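PDB 5W5P: tail fiber protein from Acinetobacter phage AM24, which probably recognises the capsular polysaccharide of its Acinetobacter host, acting as the trimeric tailspike that attaches the phage to the cell. Local coordinates for residues Q124-V129 with T149-P154; H105-W110 with R135-N140; D495-M500 with V514-L519; V473-T478 with G575-L580. All coordinates share one frame; numbering follows the deposited sequence.

Interaction 1 (Q124-V129 with T149-P154); sequences QVQKAV and TPVGLP
Gln-126 sends CG anti to its backbone N (chi1 -175°) and then folds at chi2 (70°), a bend that carries CD from helix 122-132 toward Gly-152 of strand 151-153. The arrangement is consistent with the capping helix at the N-terminal end of a right-handed parallel beta-helix, the usual body of a phage tailspike. The amide behaves like one more peptide unit at the strand's edge: Gly-152 N donates to Gln-126 OE1 in the carbonyl plane, on a lone pair, at 2.9 Å, while Gln-126 NE2 returns a nearly straight bond to Gly-152 O, also 2.9 Å. Glutamine suits this place because it offers donor and acceptor together, and the two bonds fix the amide's rotation, edge on to the backbone of Gly-152. OE1 accepts a further hydrogen bond from a water that also donates to Pro-150 O, and NE2 has a second partner in Asp-130. Beneath, short branched valines bring methyls from helix and strand together. Val-125 crosses Val-151 at about a right angle, its CG1 4.0 Å from Val-151 CG2. Val-129 spreads its two methyls: CG2 slides past Val-151 CG1 at 3.8 Å, and CG1 touches Leu-153 CD2 at 4.0 Å and Pro-154 CD at 3.8 Å.

Interaction 2 (H105-W110 with R135-N140); sequences HADPCW and RVWFGN
Trp-137 leaves strand 135-140, first of the parallel strands, toward His-105 in the loop before helix 122-132. Its CB comes over the imidazole face in a CH-pi contact. CG lies over the centre of that ring, and the five-membered ring makes an offset stack with it, planes 4° apart and centroids 3.6 Å apart. CD1 and NE1 lie nearest His-105 NE2; CD2, CE2 and CE3 lie nearest its CE1. His-105 is poorly ordered and some modelled spacings are too short, so the exact closeness is doubtful. At the far rim Trp-137 CZ3 meets Asp-107 OD2 at 4.0 Å, the carboxylate reaching the ring edge almost perpendicular to it. OD2 is also salt-bridged to Arg-143, and OD1 takes the N-H of Cys-109 in an Asx turn. A broad, flat indole suits this place: one face serves His-105, the other Gly-139 N, and the edge Asp-107. A single beta bridge joins the backbones: Trp-137 N donates to Ala-106 O at 2.9 Å and Ala-106 N to Arg-135 O at 3.3 Å. Pro-108, rigid and apolar, puts CG 3.6 Å from Val-136 CG1 and over a face of Phe-138. A bound zinc ion about 3 Å from the His-105 side chain could polarise the imidazole and so favour the stack, though the poor order limits what can be said.

Interaction 3 (D495-M500 with V514-L519); sequences DMNIFM and VAKVSL
Met-496 and Val-517 form a hydrogen-bonded pair in an antiparallel beta hairpin, as do Ile-498 and Ala-515. Within the first pair Met-496 N donates to Val-517 O at 2.8 Å and Val-517 N donates back; in the second, Ile-498 N gives a nearly straight bond to Ala-515 O. CA-H groups of Asp-495, Lys-516 and Val-514 add contacts to carbonyl oxygens of the facing strand. A polar side-chain bond lies on the face of Asn-497 and Lys-516. Bends at chi2 and chi3 (-62° and -63°) bring Lys-516 CD and CE beside Asn-497 OD1, and NZ, at the end, gives that oxygen a 2.7 Å bond on a lone pair. Across the subunit boundary the same ammonium meets Asp-495 of a neighbouring subunit in a salt bridge, so a long, flexible lysine serves both hairpin and trimer. Apolar contacts occupy the face of Met-496 and Ile-498. The selenium of Met-496, modelled as selenomethionine, touches Leu-519 CD1 at 3.8 Å, Ile-498 CD1 meets Val-517 CG2 at 4.0 Å, and Met-500 CE lies 4.0 Å from the small Ala-515 CB. In the sheet the hairpin lies between strands 598-608 and 535-546, and its methionine-bearing face packs on strands 470-477 and 577-582.

Interaction 4 (V473-T478 with G575-L580); sequences VAEIDT and GTKYLL
Val-473 and Ala-474 both face Leu-580, a classic beta bulge at one end of an antiparallel strand pair. Among the backbone bonds, Val-473 N donates straight to Leu-580 O at 2.7 Å, whereas the bond from Ala-474 N to the same oxygen is weak. Leu-580 N donates back to Ala-474 O, and beyond the bulge Ile-476 and Tyr-578 form a regular hydrogen-bonded pair. Side-chain hydrogen bonds gather where the strands end. Thr-576 OG1 donates to the syn lone pair of Asp-477 OD1 at 2.9 Å, and a water donates to both Thr-576 OG1 and Asp-477 OD2. Thr-576 O is gripped twice by Thr-478: OG1, set between backbone N and carbonyl carbon (chi1 68°), donates on a lone pair, while N comes from above the carbonyl plane. A short hydroxyl side chain lets Thr-478 reach the backbone and Thr-576 the carboxylate. Charges meet on the face of Glu-475, Asp-477 and Lys-577: Glu-475 OE1 and Lys-577 NZ form a long salt bridge of 3.8 Å, and OE1 also bonds Thr-623. Apolar contacts fill the opposite face, where Ile-476 CG1 lies 3.7 Å from Tyr-578 CB and Ile-476 CG2 touches Leu-580 CD1 at 4.1 Å. Strand 470-477 is flanked by strand 577-582 and the C-terminal strand 621-622, and its Ala-474 and Ile-476 face packs on Met-496 of strand 492-503.

Overall arrangement
Interactions 1 and 2 are neighbours at one end of the elongated chain, interactions 3 and 4 at the other, with centres 76 to 81 Å apart between the groups. All four are largely buried. The first two share a core of Val-125, Val-129, Val-136 and Phe-138, where helix and loop appear to close the beta-helix by hydrogen bonds of a side-chain amide and by aromatic stacking. The last two are antiparallel strand pairings, the second with a bulge, and each turns an apolar face to the other, meeting where Met-496 touches Ile-476 and Leu-580. Their polar faces differ: that of interaction 3 meets neighbouring subunits, as interaction 2 also does, whereas that of interaction 4 carries partly exposed Glu-475 and Lys-577.

Interaction 1 (Q124-V129 with T149-P154)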
loop_
_atom_site.group_PDB
_atom_site.type_symbol
_atom_site.label_atom_id
_atom_site.label_comp_id
_atom_site.label_asym_id
_atom_site.label_seq_id
_atom_site.Cartn_x
_atom_site.Cartn_y
_atom_site.Cartn_z
ATOM N N GLN A 124 8.005 -9.855 -38.797
ATOM C CA GLN A 124 8.394 -11.150 -38.252
ATOM C C GLN A 124 7.876 -11.328 -36.831
ATOM O O GLN A 124 7.466 -12.431 -36.452
ATOM C CB GLN A 124 9.917 -11.304 -38.297
ATOM C CG GLN A 124 10.495 -11.418 -39.703
ATOM C CD GLN A 124 10.728 -10.063 -40.360
ATOM O OE1 GLN A 124 11.352 -9.177 -39.778
ATOM N NE2 GLN A 124 10.232 -9.901 -41.582
ATOM N N VAL A 125 7.892 -10.256 -36.030
ATOM C CA VAL A 125 7.265 -10.302 -34.711
ATOM C C VAL A 125 5.780 -10.602 -34.846
ATOM O O VAL A 125 5.211 -11.376 -34.067
ATOM C CB VAL A 125 7.513 -8.984 -33.949
ATOM C CG1 VAL A 125 6.693 -8.937 -32.661
ATOM C CG2 VAL A 125 8.994 -8.806 -33.644
ATOM N N GLN A 126 5.129 -10.007 -35.848
ATOM C CA GLN A 126 3.713 -10.281 -36.076
ATOM C C GLN A 126 3.478 -11.754 -36.386
ATOM O O GLN A 126 2.488 -12.340 -35.932
ATOM C CB GLN A 126 3.183 -9.404 -37.211
ATOM C CG GLN A 126 1.684 -9.531 -37.446
ATOM C CD GLN A 126 0.868 -8.926 -36.318
ATOM O OE1 GLN A 126 0.741 -7.702 -36.216
ATOM N NE2 GLN A 126 0.314 -9.780 -35.460
ATOM N N LYS A 127 4.381 -12.371 -37.153
ATOM C CA LYS A 127 4.236 -13.789 -37.472
ATOM C C LYS A 127 4.339 -14.649 -36.218
ATOM O O LYS A 127 3.596 -15.624 -36.061
ATOM C CB LYS A 127 5.292 -14.207 -38.498
ATOM C CG LYS A 127 4.993 -13.769 -39.925
ATOM C CD LYS A 127 6.080 -14.240 -40.880
ATOM C CE LYS A 127 5.633 -14.166 -42.333
ATOM N NZ LYS A 127 6.565 -14.922 -43.229
ATOM N N ALA A 128 5.255 -14.305 -35.312
ATOM C CA ALA A 128 5.355 -15.042 -34.056
ATOM C C ALA A 128 4.113 -14.851 -33.186
ATOM O O ALA A 128 3.715 -15.777 -32.472
ATOM C CB ALA A 128 6.617 -14.619 -33.301
ATOM N N VAL A 129 3.492 -13.667 -33.233
ATOM C CA VAL A 129 2.253 -13.437 -32.487
ATOM C C VAL A 129 1.150 -14.355 -32.998
ATOM O O VAL A 129 0.414 -14.967 -32.213
ATOM C CB VAL A 129 1.831 -11.954 -32.580
ATOM C CG1 VAL A 129 0.409 -11.761 -32.071
ATOM C CG2 VAL A 129 2.790 -11.059 -31.820
ATOM N N THR A 149 6.840 -0.680 -36.879
ATOM C CA THR A 149 5.479 -0.854 -37.354
ATOM C C THR A 149 4.674 -1.480 -36.222
ATOM O O THR A 149 5.141 -2.451 -35.602
ATOM C CB THR A 149 5.431 -1.744 -38.602
ATOM O OG1 THR A 149 6.339 -1.234 -39.587
ATOM C CG2 THR A 149 4.018 -1.794 -39.183
ATOM N N PRO A 150 3.494 -0.952 -35.903
ATOM C CA PRO A 150 2.706 -1.539 -34.812
ATOM C C PRO A 150 2.401 -3.005 -35.088
ATOM O O PRO A 150 2.058 -3.389 -36.210
ATOM C CB PRO A 150 1.436 -0.682 -34.791
ATOM C CG PRO A 150 1.861 0.624 -35.383
ATOM C CD PRO A 150 2.874 0.274 -36.434
ATOM N N VAL A 151 2.577 -3.827 -34.057
ATOM C CA VAL A 151 2.227 -5.240 -34.095
ATOM C C VAL A 151 0.938 -5.416 -33.312
ATOM O O VAL A 151 0.817 -4.926 -32.183
ATOM C CB VAL A 151 3.355 -6.112 -33.519
ATOM C CG1 VAL A 151 2.844 -7.512 -33.194
ATOM C CG2 VAL A 151 4.516 -6.180 -34.495
ATOM N N GLY A 152 -0.038 -6.089 -33.916
ATOM C CA GLY A 152 -1.345 -6.245 -33.313
ATOM C C GLY A 152 -1.485 -7.602 -32.648
ATOM O O GLY A 152 -1.180 -8.636 -33.249
ATOM N N LEU A 153 -1.966 -7.581 -31.375
ATOM C CA LEU A 153 -2.279 -8.746 -30.564
ATOM C C LEU A 153 -3.694 -9.238 -30.859
ATOM O O LEU A 153 -4.589 -8.436 -31.150
ATOM C CB LEU A 153 -2.148 -8.411 -29.081
ATOM C CG LEU A 153 -0.723 -8.223 -28.561
ATOM C CD1 LEU A 153 -0.744 -7.800 -27.116
ATOM C CD2 LEU A 153 0.080 -9.497 -28.730
ATOM N N PRO A 154 -3.915 -10.554 -30.798
ATOM C CA PRO A 154 -5.238 -11.103 -31.121
ATOM C C PRO A 154 -6.320 -10.595 -30.175
ATOM O O PRO A 154 -6.057 -10.163 -29.051
ATOM C CB PRO A 154 -5.041 -12.617 -30.969
ATOM C CG PRO A 154 -3.853 -12.758 -30.069
ATOM C CD PRO A 154 -2.959 -11.605 -30.413
HETATM O O HOH W 1 1.574 -5.994 -37.913
#

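Interaction 2 (H105-W110 with R135-N140)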
loop_
_atom_site.group_PDB
_atom_site.type_symbol
_atom_site.label_atom_id
_atom_site.label_comp_id
_atom_site.label_asym_id
_atom_site.label_seq_id
_atom_site.Cartn_x
_atom_site.Cartn_y
_atom_site.Cartn_z
ATOM N N HIS A 105 7.201 -20.550 -25.988
ATOM C CA HIS A 105 6.892 -19.274 -26.605
ATOM C C HIS A 105 7.572 -19.152 -27.966
ATOM O O HIS A 105 8.689 -19.634 -28.171
ATOM C CB HIS A 105 7.360 -18.156 -25.678
ATOM C CG HIS A 105 8.714 -18.410 -25.082
ATOM N ND1 HIS A 105 9.752 -18.955 -25.808
ATOM C CD2 HIS A 105 9.201 -18.195 -23.836
ATOM C CE1 HIS A 105 10.818 -19.067 -25.036
ATOM N NE2 HIS A 105 10.512 -18.610 -23.835
ATOM N N ALA A 106 6.897 -18.475 -28.889
ATOM C CA ALA A 106 7.435 -18.249 -30.222
ATOM C C ALA A 106 8.569 -17.224 -30.211
ATOM O O ALA A 106 8.527 -16.223 -29.488
ATOM C CB ALA A 106 6.325 -17.801 -31.173
ATOM N N ASP A 107 9.592 -17.497 -31.034
ATOM C CA ASP A 107 10.771 -16.648 -31.198
ATOM C C ASP A 107 10.648 -15.925 -32.535
ATOM O O ASP A 107 10.489 -16.600 -33.572
ATOM C CB ASP A 107 12.036 -17.515 -31.154
ATOM C CG ASP A 107 13.334 -16.739 -31.349
ATOM O OD1 ASP A 107 13.326 -15.517 -31.587
ATOM O OD2 ASP A 107 14.402 -17.346 -31.227
ATOM N N PRO A 108 10.617 -14.584 -32.583
ATOM C CA PRO A 108 10.563 -13.926 -33.903
ATOM C C PRO A 108 11.724 -14.295 -34.799
ATOM O O PRO A 108 11.616 -14.139 -36.023
ATOM C CB PRO A 108 10.571 -12.427 -33.578
ATOM C CG PRO A 108 10.056 -12.352 -32.207
ATOM C CD PRO A 108 10.529 -13.599 -31.494
ATOM N N CYS A 109 12.829 -14.790 -34.233
ATOM C CA CYS A 109 13.971 -15.170 -35.051
ATOM C C CYS A 109 13.672 -16.370 -35.932
ATOM O O CYS A 109 14.331 -16.541 -36.961
ATOM C CB CYS A 109 15.187 -15.472 -34.175
ATOM S SG CYS A 109 16.086 -13.998 -33.620
ATOM N N TRP A 110 12.700 -17.202 -35.548
ATOM C CA TRP A 110 12.274 -18.297 -36.411
ATOM C C TRP A 110 11.869 -17.791 -37.790
ATOM O O TRP A 110 12.118 -18.458 -38.804
ATOM C CB TRP A 110 11.114 -19.045 -35.760
ATOM C CG TRP A 110 11.465 -19.683 -34.464
ATOM C CD1 TRP A 110 12.717 -19.901 -33.967
ATOM C CD2 TRP A 110 10.550 -20.207 -33.496
ATOM N NE1 TRP A 110 12.638 -20.526 -32.743
ATOM C CE2 TRP A 110 11.318 -20.722 -32.432
ATOM C CE3 TRP A 110 9.155 -20.287 -33.425
ATOM C CZ2 TRP A 110 10.738 -21.306 -31.312
ATOM C CZ3 TRP A 110 8.581 -20.869 -32.310
ATOM C CH2 TRP A 110 9.371 -21.371 -31.269
ATOM N N ARG A 135 2.021 -14.866 -27.612
ATOM C CA ARG A 135 3.009 -15.186 -26.578
ATOM C C ARG A 135 4.379 -15.202 -27.250
ATOM O O ARG A 135 4.821 -16.228 -27.770
ATOM C CB ARG A 135 2.675 -16.503 -25.891
ATOM C CG ARG A 135 1.330 -16.468 -25.176
ATOM C CD ARG A 135 1.140 -17.624 -24.226
ATOM N NE ARG A 135 2.080 -17.607 -23.107
ATOM C CZ ARG A 135 1.921 -16.877 -22.009
ATOM N NH1 ARG A 135 0.873 -16.084 -21.884
ATOM N NH2 ARG A 135 2.817 -16.932 -21.038
ATOM N N VAL A 136 5.051 -14.056 -27.221
ATOM C CA VAL A 136 6.275 -13.837 -27.979
ATOM C C VAL A 136 7.439 -13.656 -27.014
ATOM O O VAL A 136 7.286 -13.050 -25.947
ATOM C CB VAL A 136 6.112 -12.624 -28.914
ATOM C CG1 VAL A 136 7.315 -12.464 -29.826
ATOM C CG2 VAL A 136 4.860 -12.802 -29.734
ATOM N N TRP A 137 8.601 -14.191 -27.391
ATOM C CA TRP A 137 9.800 -14.191 -26.561
ATOM C C TRP A 137 10.990 -13.831 -27.441
ATOM O O TRP A 137 11.188 -14.444 -28.493
ATOM C CB TRP A 137 9.979 -15.565 -25.897
ATOM C CG TRP A 137 11.289 -15.844 -25.187
ATOM C CD1 TRP A 137 11.586 -15.596 -23.876
ATOM C CD2 TRP A 137 12.456 -16.467 -25.749
ATOM N NE1 TRP A 137 12.867 -16.009 -23.591
ATOM C CE2 TRP A 137 13.422 -16.552 -24.723
ATOM C CE3 TRP A 137 12.774 -16.966 -27.015
ATOM C CZ2 TRP A 137 14.687 -17.108 -24.930
ATOM C CZ3 TRP A 137 14.027 -17.516 -27.219
ATOM C CH2 TRP A 137 14.969 -17.580 -26.184
ATOM N N PHE A 138 11.776 -12.844 -27.012
ATOM C CA PHE A 138 12.760 -12.212 -27.880
ATOM C C PHE A 138 14.188 -12.694 -27.653
ATOM O O PHE A 138 15.086 -12.273 -28.390
ATOM C CB PHE A 138 12.697 -10.695 -27.716
ATOM C CG PHE A 138 11.514 -10.058 -28.396
ATOM C CD1 PHE A 138 10.279 -9.996 -27.764
ATOM C CD2 PHE A 138 11.636 -9.521 -29.669
ATOM C CE1 PHE A 138 9.190 -9.407 -28.388
ATOM C CE2 PHE A 138 10.551 -8.930 -30.295
ATOM C CZ PHE A 138 9.327 -8.870 -29.650
ATOM N N GLY A 139 14.430 -13.551 -26.664
ATOM C CA GLY A 139 15.749 -14.138 -26.496
ATOM C C GLY A 139 16.656 -13.361 -25.558
ATOM O O GLY A 139 16.219 -12.521 -24.766
ATOM N N ASN A 140 17.957 -13.639 -25.674
ATOM C CA ASN A 140 18.940 -13.173 -24.705
ATOM C C ASN A 140 19.549 -11.832 -25.118
ATOM O O ASN A 140 19.247 -11.272 -26.175
ATOM C CB ASN A 140 20.030 -14.228 -24.498
ATOM C CG ASN A 140 20.880 -14.466 -25.744
ATOM O OD1 ASN A 140 20.425 -14.304 -26.875
ATOM N ND2 ASN A 140 22.121 -14.865 -25.530
#

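Interaction 3 (D495-M500 with V514-L519)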
loop_
_atom_site.group_PDB
_atom_site.type_symbol
_atom_site.label_atom_id
_atom_site.label_comp_id
_atom_site.label_asym_id
_atom_site.label_seq_id
_atom_site.Cartn_x
_atom_site.Cartn_y
_atom_site.Cartn_z
ATOM N N ASP A 495 -11.727 21.599 30.160
ATOM C CA ASP A 495 -13.127 21.993 30.165
ATOM C C ASP A 495 -14.001 20.766 30.396
ATOM O O ASP A 495 -13.606 19.634 30.112
ATOM C CB ASP A 495 -13.524 22.662 28.842
ATOM C CG ASP A 495 -12.804 23.975 28.606
ATOM O OD1 ASP A 495 -12.248 24.545 29.570
ATOM O OD2 ASP A 495 -12.795 24.438 27.446
HETATM N N MSE A 496 -15.203 21.004 30.909
HETATM C CA MSE A 496 -16.164 19.933 31.145
HETATM C C MSE A 496 -17.541 20.283 30.587
HETATM O O MSE A 496 -18.099 21.336 30.899
HETATM C CB MSE A 496 -16.288 19.637 32.638
HETATM C CG MSE A 496 -15.168 18.806 33.227
HETATM SE SE MSE A 496 -15.472 18.446 35.127
HETATM C CE MSE A 496 -16.612 16.867 34.974
ATOM N N ASN A 497 -18.083 19.398 29.758
ATOM C CA ASN A 497 -19.460 19.486 29.278
ATOM C C ASN A 497 -20.238 18.365 29.960
ATOM O O ASN A 497 -20.105 17.194 29.590
ATOM C CB ASN A 497 -19.523 19.371 27.758
ATOM C CG ASN A 497 -20.906 19.667 27.206
ATOM O OD1 ASN A 497 -21.225 20.812 26.879
ATOM N ND2 ASN A 497 -21.739 18.634 27.105
ATOM N N ILE A 498 -21.044 18.720 30.955
ATOM C CA ILE A 498 -21.769 17.742 31.765
ATOM C C ILE A 498 -23.229 17.786 31.324
ATOM O O ILE A 498 -24.023 18.588 31.811
ATOM C CB ILE A 498 -21.613 18.009 33.261
ATOM C CG1 ILE A 498 -20.136 18.204 33.618
ATOM C CG2 ILE A 498 -22.229 16.877 34.075
ATOM C CD1 ILE A 498 -19.918 18.712 35.020
ATOM N N PHE A 499 -23.586 16.903 30.394
ATOM C CA PHE A 499 -24.972 16.758 29.956
ATOM C C PHE A 499 -25.718 15.924 30.991
ATOM O O PHE A 499 -25.460 14.724 31.137
ATOM C CB PHE A 499 -25.037 16.118 28.571
ATOM C CG PHE A 499 -26.441 15.858 28.079
ATOM C CD1 PHE A 499 -27.493 16.681 28.451
ATOM C CD2 PHE A 499 -26.706 14.793 27.237
ATOM C CE1 PHE A 499 -28.777 16.441 27.997
ATOM C CE2 PHE A 499 -27.990 14.550 26.781
ATOM C CZ PHE A 499 -29.025 15.377 27.161
HETATM N N MSE A 500 -26.642 16.553 31.710
HETATM C CA MSE A 500 -27.391 15.860 32.745
HETATM C C MSE A 500 -28.812 15.561 32.292
HETATM O O MSE A 500 -29.549 16.459 31.878
HETATM C CB MSE A 500 -27.429 16.683 34.033
HETATM C CG MSE A 500 -26.068 17.075 34.583
HETATM SE SE MSE A 500 -26.156 18.683 35.699
HETATM C CE MSE A 500 -26.239 20.014 34.276
ATOM N N VAL A 514 -27.222 21.228 31.041
ATOM C CA VAL A 514 -25.807 21.066 30.726
ATOM C C VAL A 514 -25.025 22.131 31.483
ATOM O O VAL A 514 -25.437 23.295 31.541
ATOM C CB VAL A 514 -25.546 21.134 29.205
ATOM C CG1 VAL A 514 -26.232 22.340 28.593
ATOM C CG2 VAL A 514 -24.049 21.139 28.899
ATOM N N ALA A 515 -23.919 21.718 32.095
ATOM C CA ALA A 515 -23.022 22.611 32.813
ATOM C C ALA A 515 -21.696 22.715 32.076
ATOM O O ALA A 515 -21.185 21.721 31.548
ATOM C CB ALA A 515 -22.781 22.119 34.243
ATOM N N LYS A 516 -21.141 23.920 32.039
ATOM C CA LYS A 516 -19.812 24.166 31.496
ATOM C C LYS A 516 -18.877 24.500 32.652
ATOM O O LYS A 516 -19.084 25.498 33.353
ATOM C CB LYS A 516 -19.844 25.302 30.474
ATOM C CG LYS A 516 -20.964 25.185 29.448
ATOM C CD LYS A 516 -20.820 23.931 28.604
ATOM C CE LYS A 516 -19.533 23.969 27.789
ATOM N NZ LYS A 516 -19.399 22.820 26.841
ATOM N N VAL A 517 -17.860 23.664 32.854
ATOM C CA VAL A 517 -16.924 23.803 33.965
ATOM C C VAL A 517 -15.515 23.952 33.410
ATOM O O VAL A 517 -15.178 23.357 32.381
ATOM C CB VAL A 517 -17.011 22.597 34.927
ATOM C CG1 VAL A 517 -16.038 22.755 36.081
ATOM C CG2 VAL A 517 -18.430 22.444 35.452
ATOM N N SER A 518 -14.698 24.753 34.091
ATOM C CA SER A 518 -13.282 24.902 33.784
ATOM C C SER A 518 -12.463 24.455 34.990
ATOM O O SER A 518 -12.833 24.728 36.136
ATOM C CB SER A 518 -12.951 26.353 33.414
ATOM O OG SER A 518 -11.733 26.442 32.697
ATOM N N LEU A 519 -11.351 23.760 34.731
ATOM C CA LEU A 519 -10.529 23.164 35.776
ATOM C C LEU A 519 -9.065 23.544 35.606
ATOM O O LEU A 519 -8.589 23.772 34.492
ATOM C CB LEU A 519 -10.609 21.631 35.772
ATOM C CG LEU A 519 -11.972 20.962 35.703
ATOM C CD1 LEU A 519 -11.802 19.464 35.557
ATOM C CD2 LEU A 519 -12.742 21.287 36.950
HETATM O O HOH W 2 -9.954 25.411 31.086
#

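Interaction 4 (V473-T478 with G575-L580)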
loop_
_atom_site.group_PDB
_atom_site.type_symbol
_atom_site.label_atom_id
_atom_site.label_comp_id
_atom_site.label_asym_id
_atom_site.label_seq_id
_atom_site.Cartn_x
_atom_site.Cartn_y
_atom_site.Cartn_z
ATOM N N VAL A 473 -23.155 15.927 40.440
ATOM C CA VAL A 473 -23.452 15.821 39.016
ATOM C C VAL A 473 -22.335 15.165 38.223
ATOM O O VAL A 473 -22.567 14.776 37.067
ATOM C CB VAL A 473 -23.791 17.199 38.411
ATOM C CG1 VAL A 473 -25.176 17.616 38.858
ATOM C CG2 VAL A 473 -22.726 18.239 38.767
ATOM N N ALA A 474 -21.153 14.991 38.800
ATOM C CA ALA A 474 -20.016 14.484 38.050
ATOM C C ALA A 474 -18.930 14.082 39.034
ATOM O O ALA A 474 -18.920 14.517 40.190
ATOM C CB ALA A 474 -19.486 15.521 37.053
ATOM N N GLU A 475 -18.018 13.236 38.561
ATOM C CA GLU A 475 -16.913 12.763 39.384
ATOM C C GLU A 475 -15.699 12.566 38.491
ATOM O O GLU A 475 -15.755 11.807 37.519
ATOM C CB GLU A 475 -17.290 11.466 40.100
ATOM C CG GLU A 475 -16.152 10.840 40.886
ATOM C CD GLU A 475 -16.530 9.498 41.477
ATOM O OE1 GLU A 475 -16.050 8.463 40.968
ATOM O OE2 GLU A 475 -17.309 9.475 42.451
ATOM N N ILE A 476 -14.613 13.257 38.811
ATOM C CA ILE A 476 -13.355 13.103 38.101
ATOM C C ILE A 476 -12.334 12.517 39.066
ATOM O O ILE A 476 -12.477 12.601 40.290
ATOM C CB ILE A 476 -12.855 14.436 37.509
ATOM C CG1 ILE A 476 -12.473 15.407 38.625
ATOM C CG2 ILE A 476 -13.917 15.051 36.598
ATOM C CD1 ILE A 476 -12.058 16.771 38.126
ATOM N N ASP A 477 -11.290 11.909 38.506
ATOM C CA ASP A 477 -10.255 11.266 39.305
ATOM C C ASP A 477 -8.880 11.769 38.894
ATOM O O ASP A 477 -8.629 12.040 37.716
ATOM C CB ASP A 477 -10.313 9.740 39.174
ATOM C CG ASP A 477 -9.820 9.028 40.420
ATOM O OD1 ASP A 477 -8.939 9.577 41.116
ATOM O OD2 ASP A 477 -10.320 7.921 40.707
ATOM N N THR A 478 -7.992 11.888 39.881
ATOM C CA THR A 478 -6.622 12.340 39.665
ATOM C C THR A 478 -5.599 11.250 39.962
ATOM O O THR A 478 -4.393 11.526 39.948
ATOM C CB THR A 478 -6.328 13.572 40.528
ATOM O OG1 THR A 478 -6.320 13.199 41.914
ATOM C CG2 THR A 478 -7.381 14.646 40.306
ATOM N N GLY A 575 -10.731 10.891 48.512
ATOM C CA GLY A 575 -9.556 10.142 48.120
ATOM C C GLY A 575 -8.750 10.922 47.105
ATOM O O GLY A 575 -8.187 11.972 47.426
ATOM N N THR A 576 -8.694 10.421 45.873
ATOM C CA THR A 576 -8.102 11.147 44.762
ATOM C C THR A 576 -9.154 11.737 43.833
ATOM O O THR A 576 -8.798 12.447 42.886
ATOM C CB THR A 576 -7.162 10.233 43.966
ATOM O OG1 THR A 576 -7.820 8.991 43.687
ATOM C CG2 THR A 576 -5.883 9.965 44.750
ATOM N N LYS A 577 -10.432 11.468 44.080
ATOM C CA LYS A 577 -11.500 11.914 43.203
ATOM C C LYS A 577 -12.015 13.286 43.623
ATOM O O LYS A 577 -11.784 13.758 44.740
ATOM C CB LYS A 577 -12.652 10.906 43.195
ATOM C CG LYS A 577 -12.237 9.505 42.785
ATOM C CD LYS A 577 -13.386 8.519 42.883
ATOM C CE LYS A 577 -12.910 7.100 42.619
ATOM N NZ LYS A 577 -13.905 6.093 43.076
ATOM N N TYR A 578 -12.728 13.926 42.700
ATOM C CA TYR A 578 -13.402 15.191 42.959
ATOM C C TYR A 578 -14.856 15.042 42.544
ATOM O O TYR A 578 -15.143 14.670 41.402
ATOM C CB TYR A 578 -12.731 16.345 42.209
ATOM C CG TYR A 578 -11.548 16.927 42.953
ATOM C CD1 TYR A 578 -10.281 16.377 42.812
ATOM C CD2 TYR A 578 -11.701 18.020 43.804
ATOM C CE1 TYR A 578 -9.197 16.896 43.491
ATOM C CE2 TYR A 578 -10.618 18.546 44.492
ATOM C CZ TYR A 578 -9.369 17.978 44.329
ATOM O OH TYR A 578 -8.278 18.484 44.996
ATOM N N LEU A 579 -15.766 15.304 43.478
ATOM C CA LEU A 579 -17.195 15.278 43.204
ATOM C C LEU A 579 -17.653 16.692 42.873
ATOM O O LEU A 579 -17.529 17.596 43.704
ATOM C CB LEU A 579 -17.971 14.734 44.405
ATOM C CG LEU A 579 -17.434 13.506 45.145
ATOM C CD1 LEU A 579 -18.355 13.154 46.302
ATOM C CD2 LEU A 579 -17.282 12.320 44.208
ATOM N N LEU A 580 -18.171 16.883 41.664
ATOM C CA LEU A 580 -18.741 18.165 41.268
ATOM C C LEU A 580 -20.232 18.163 41.582
ATOM O O LEU A 580 -20.936 17.193 41.284
ATOM C CB LEU A 580 -18.499 18.427 39.782
ATOM C CG LEU A 580 -17.038 18.648 39.374
ATOM C CD1 LEU A 580 -16.389 17.334 38.961
ATOM C CD2 LEU A 580 -16.932 19.673 38.255
HETATM O O HOH W 3 -9.620 6.575 42.920
#